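Local coordinates for variant surface glycoprotein MITAT 1.1 (Trypanosoma brucei brucei, PDB 5LY9) that forms, as a GPI-anchored glycoprotein, the dense surface coat of the parasite, whose antigenic switching lets the trypanosome evade the host immune response, at residues T66-K75 and Q274-L285. Numbering follows the deposited sequence.
With NAG (2-acetamido-2-deoxy-beta-D-glucopyranose), chain C; GOL (glycerol), chain G.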
# COMPACT_ATOMS: atom_id res chain seq x y z
N THR A 66 -34.49 5.08 -10.47
CA THR A 66 -34.07 5.87 -9.31
C THR A 66 -33.42 4.95 -8.27
O THR A 66 -32.36 5.25 -7.75
CB THR A 66 -35.21 6.63 -8.70
OG1 THR A 66 -35.69 7.62 -9.62
CG2 THR A 66 -34.83 7.32 -7.43
N LEU A 67 -34.09 3.86 -7.98
CA LEU A 67 -33.60 2.85 -7.06
C LEU A 67 -32.28 2.32 -7.47
O LEU A 67 -31.32 2.22 -6.65
CB LEU A 67 -34.62 1.76 -6.94
CG LEU A 67 -34.19 0.65 -6.01
CD1 LEU A 67 -33.99 1.14 -4.55
CD2 LEU A 67 -35.13 -0.47 -6.07
N LEU A 68 -32.11 1.96 -8.75
CA LEU A 68 -30.87 1.39 -9.19
C LEU A 68 -29.73 2.42 -9.15
O LEU A 68 -28.63 2.09 -8.76
CB LEU A 68 -31.02 0.80 -10.61
CG LEU A 68 -31.84 -0.46 -10.64
CD1 LEU A 68 -32.27 -0.81 -12.10
CD2 LEU A 68 -31.14 -1.61 -10.02
N ARG A 69 -30.03 3.66 -9.52
CA ARG A 69 -29.04 4.77 -9.48
C ARG A 69 -28.59 4.96 -8.05
O ARG A 69 -27.40 5.09 -7.80
CB ARG A 69 -29.71 6.01 -10.02
CG ARG A 69 -28.87 7.29 -9.97
CD ARG A 69 -29.34 8.29 -8.94
NE ARG A 69 -28.56 9.50 -9.13
CZ ARG A 69 -28.83 10.46 -10.01
NH1 ARG A 69 -29.94 10.48 -10.75
NH2 ARG A 69 -27.97 11.43 -10.16
N GLY A 70 -29.56 4.98 -7.15
CA GLY A 70 -29.25 5.12 -5.70
C GLY A 70 -28.43 3.98 -5.18
O GLY A 70 -27.50 4.21 -4.36
N TYR A 71 -28.73 2.76 -5.64
CA TYR A 71 -27.99 1.59 -5.27
C TYR A 71 -26.54 1.65 -5.71
O TYR A 71 -25.60 1.46 -4.92
CB TYR A 71 -28.69 0.35 -5.75
CG TYR A 71 -27.89 -0.87 -5.76
CD1 TYR A 71 -27.84 -1.70 -4.67
CD2 TYR A 71 -27.17 -1.19 -6.88
CE1 TYR A 71 -27.03 -2.78 -4.67
CE2 TYR A 71 -26.35 -2.24 -6.90
CZ TYR A 71 -26.29 -3.08 -5.80
OH TYR A 71 -25.50 -4.25 -5.87
N PHE A 72 -26.35 1.93 -6.96
CA PHE A 72 -24.97 2.02 -7.44
C PHE A 72 -24.20 3.14 -6.75
O PHE A 72 -23.03 2.98 -6.40
CB PHE A 72 -24.92 2.25 -8.98
CG PHE A 72 -25.41 1.07 -9.78
CD1 PHE A 72 -24.88 -0.18 -9.59
CD2 PHE A 72 -26.36 1.23 -10.77
CE1 PHE A 72 -25.32 -1.32 -10.32
CE2 PHE A 72 -26.85 0.12 -11.49
CZ PHE A 72 -26.34 -1.13 -11.26
N ALA A 73 -24.84 4.28 -6.54
CA ALA A 73 -24.21 5.35 -5.75
C ALA A 73 -23.79 4.90 -4.36
O ALA A 73 -22.62 5.10 -3.99
CB ALA A 73 -25.12 6.53 -5.65
N ARG A 74 -24.67 4.29 -3.61
CA ARG A 74 -24.26 3.78 -2.28
C ARG A 74 -23.10 2.85 -2.40
O ARG A 74 -22.19 2.88 -1.58
CB ARG A 74 -25.40 3.10 -1.48
CG ARG A 74 -26.35 4.08 -0.88
CD ARG A 74 -27.06 3.48 0.33
NE ARG A 74 -27.98 4.41 0.92
CZ ARG A 74 -28.84 4.11 1.87
NH1 ARG A 74 -28.88 2.88 2.41
NH2 ARG A 74 -29.66 5.04 2.30
N LYS A 75 -23.14 1.97 -3.39
CA LYS A 75 -22.13 0.94 -3.48
C LYS A 75 -20.78 1.50 -3.88
O LYS A 75 -19.76 1.07 -3.32
CB LYS A 75 -22.53 -0.17 -4.41
CG LYS A 75 -23.65 -1.02 -3.80
CD LYS A 75 -23.21 -1.91 -2.60
CE LYS A 75 -22.28 -3.02 -3.02
NZ LYS A 75 -21.45 -3.64 -1.99
N GLN A 274 -30.65 -8.13 -0.71
CA GLN A 274 -29.54 -7.25 -1.06
C GLN A 274 -29.69 -6.03 -0.15
O GLN A 274 -30.62 -5.21 -0.31
CB GLN A 274 -29.64 -6.91 -2.55
CG GLN A 274 -29.47 -8.10 -3.49
CD GLN A 274 -29.49 -7.72 -4.92
OE1 GLN A 274 -29.31 -6.57 -5.27
NE2 GLN A 274 -29.68 -8.67 -5.78
N PRO A 275 -28.83 -5.94 0.88
CA PRO A 275 -29.22 -5.00 1.96
C PRO A 275 -29.23 -3.53 1.54
O PRO A 275 -30.08 -2.77 2.04
CB PRO A 275 -28.23 -5.25 3.12
CG PRO A 275 -27.27 -6.21 2.58
CD PRO A 275 -27.73 -6.84 1.32
N THR A 276 -28.40 -3.17 0.56
CA THR A 276 -28.32 -1.78 0.14
C THR A 276 -29.58 -1.51 -0.68
O THR A 276 -30.21 -0.47 -0.55
CB THR A 276 -27.07 -1.52 -0.69
OG1 THR A 276 -25.93 -1.84 0.12
CG2 THR A 276 -27.02 -0.10 -1.20
N LEU A 277 -29.92 -2.45 -1.56
CA LEU A 277 -31.15 -2.31 -2.36
C LEU A 277 -32.36 -2.16 -1.47
O LEU A 277 -33.20 -1.28 -1.65
CB LEU A 277 -31.30 -3.48 -3.37
CG LEU A 277 -32.25 -3.23 -4.53
CD1 LEU A 277 -31.73 -2.13 -5.41
CD2 LEU A 277 -32.50 -4.53 -5.28
N LYS A 278 -32.51 -3.07 -0.53
CA LYS A 278 -33.68 -3.11 0.30
C LYS A 278 -33.79 -1.81 1.10
O LYS A 278 -34.89 -1.24 1.23
CB LYS A 278 -33.58 -4.34 1.27
CG LYS A 278 -34.78 -4.50 2.16
CD LYS A 278 -34.51 -5.50 3.25
CE LYS A 278 -35.84 -5.88 3.85
NZ LYS A 278 -35.58 -6.65 5.11
N ALA A 279 -32.64 -1.35 1.64
CA ALA A 279 -32.64 -0.10 2.48
C ALA A 279 -33.04 1.09 1.66
O ALA A 279 -33.77 1.99 2.14
CB ALA A 279 -31.31 0.14 3.10
N LEU A 280 -32.61 1.12 0.39
CA LEU A 280 -32.99 2.26 -0.47
C LEU A 280 -34.48 2.26 -0.87
O LEU A 280 -35.00 3.31 -1.22
CB LEU A 280 -32.14 2.34 -1.72
CG LEU A 280 -30.73 2.83 -1.48
CD1 LEU A 280 -29.85 2.44 -2.62
CD2 LEU A 280 -30.80 4.32 -1.26
N VAL A 281 -35.16 1.10 -0.84
CA VAL A 281 -36.54 1.05 -1.14
C VAL A 281 -37.26 1.89 -0.09
O VAL A 281 -38.12 2.71 -0.39
CB VAL A 281 -37.07 -0.40 -1.24
CG1 VAL A 281 -38.60 -0.42 -1.35
CG2 VAL A 281 -36.44 -1.11 -2.48
N LYS A 282 -36.86 1.69 1.14
CA LYS A 282 -37.42 2.39 2.27
C LYS A 282 -36.99 3.87 2.25
O LYS A 282 -37.85 4.75 2.29
CB LYS A 282 -36.98 1.76 3.55
CG LYS A 282 -37.61 2.50 4.73
CD LYS A 282 -37.35 1.79 6.02
CE LYS A 282 -37.95 2.59 7.18
NZ LYS A 282 -37.31 2.10 8.41
N THR A 283 -35.74 4.13 2.00
CA THR A 283 -35.21 5.50 1.90
C THR A 283 -35.85 6.35 0.81
O THR A 283 -36.17 7.51 1.09
CB THR A 283 -33.71 5.46 1.68
OG1 THR A 283 -33.14 4.83 2.84
CG2 THR A 283 -33.04 6.90 1.51
N LEU A 284 -35.97 5.83 -0.41
CA LEU A 284 -36.35 6.62 -1.59
C LEU A 284 -37.76 6.45 -2.04
O LEU A 284 -38.32 7.34 -2.62
CB LEU A 284 -35.41 6.27 -2.76
CG LEU A 284 -33.95 6.71 -2.61
CD1 LEU A 284 -33.12 6.17 -3.77
CD2 LEU A 284 -33.88 8.24 -2.42
N LEU A 285 -38.39 5.30 -1.77
CA LEU A 285 -39.65 4.98 -2.44
C LEU A 285 -40.86 4.81 -1.53
O LEU A 285 -41.96 5.05 -1.96
CB LEU A 285 -39.42 3.78 -3.38
CG LEU A 285 -38.36 3.80 -4.44
CD1 LEU A 285 -38.37 2.53 -5.36
CD2 LEU A 285 -38.51 4.97 -5.37
C1 NAG C . -22.15 -4.04 -10.95
C2 NAG C . -20.87 -4.13 -11.77
C3 NAG C . -20.86 -3.17 -12.91
C4 NAG C . -22.13 -3.42 -13.74
C5 NAG C . -23.36 -3.29 -12.86
C6 NAG C . -24.70 -3.59 -13.56
C7 NAG C . -18.85 -4.82 -10.60
C8 NAG C . -17.69 -4.46 -9.71
N2 NAG C . -19.72 -3.86 -10.92
O3 NAG C . -19.72 -3.40 -13.72
O4 NAG C . -22.17 -2.40 -14.73
O5 NAG C . -23.26 -4.24 -11.83
O6 NAG C . -24.60 -4.84 -14.27
O7 NAG C . -19.01 -5.96 -10.99
C1 GOL G . -29.36 -4.64 -7.97
O1 GOL G . -29.87 -5.93 -7.74
C2 GOL G . -28.29 -4.77 -8.97
O2 GOL G . -28.83 -5.14 -10.26
C3 GOL G . -27.38 -5.87 -8.34
O3 GOL G . -26.10 -5.33 -8.29
O HOH W 1 -30.66 3.45 4.72
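Thr66 meets Leu284 methyl to methyl, CG2 lying 4.2 Å from CD1, while its hydroxyl hydrogen-bonds back to Leu62 O. Leu67 is a knob in a hole formed by Leu277, Leu280, Val281 and Leu285. With its CG anti to the backbone N (chi1 179°), it presents CD1 to Leu280 CB at 3.6 Å and CD2 to Val281 CG2 at 3.9 Å. Gly70 has no side chain, and Leu280 CD1 rests on its backbone, 3.3 Å from Gly70 C. Tyr71 turns the edge of its ring to Leu277 N; its hydroxyl hydrogen-bonds to Glu267 N and to a glycerol, probably from the crystallisation liquor, whose O1 in turn donates to Gln274 OE1 over 2.6 Å. Arg74, extended from CG to NE, runs past Thr276 and Leu280 in the opposite direction. Leu280 CD2 lies over one face of the Arg74 guanidinium, 3.6 Å from NE, and a water at the edge accepts from Arg74 NH1 at 3.0 Å. Arg74 NH2 also salt-bridges Asp348 of the second subunit. Segment 66-75 of long helix 62-114 thus packs knobs-into-holes against short helix 275-285, segment axes 9.3 Å apart at closest approach and N-to-C directions 126° apart, in the elongated, dimeric A-type VSG N-terminal domain.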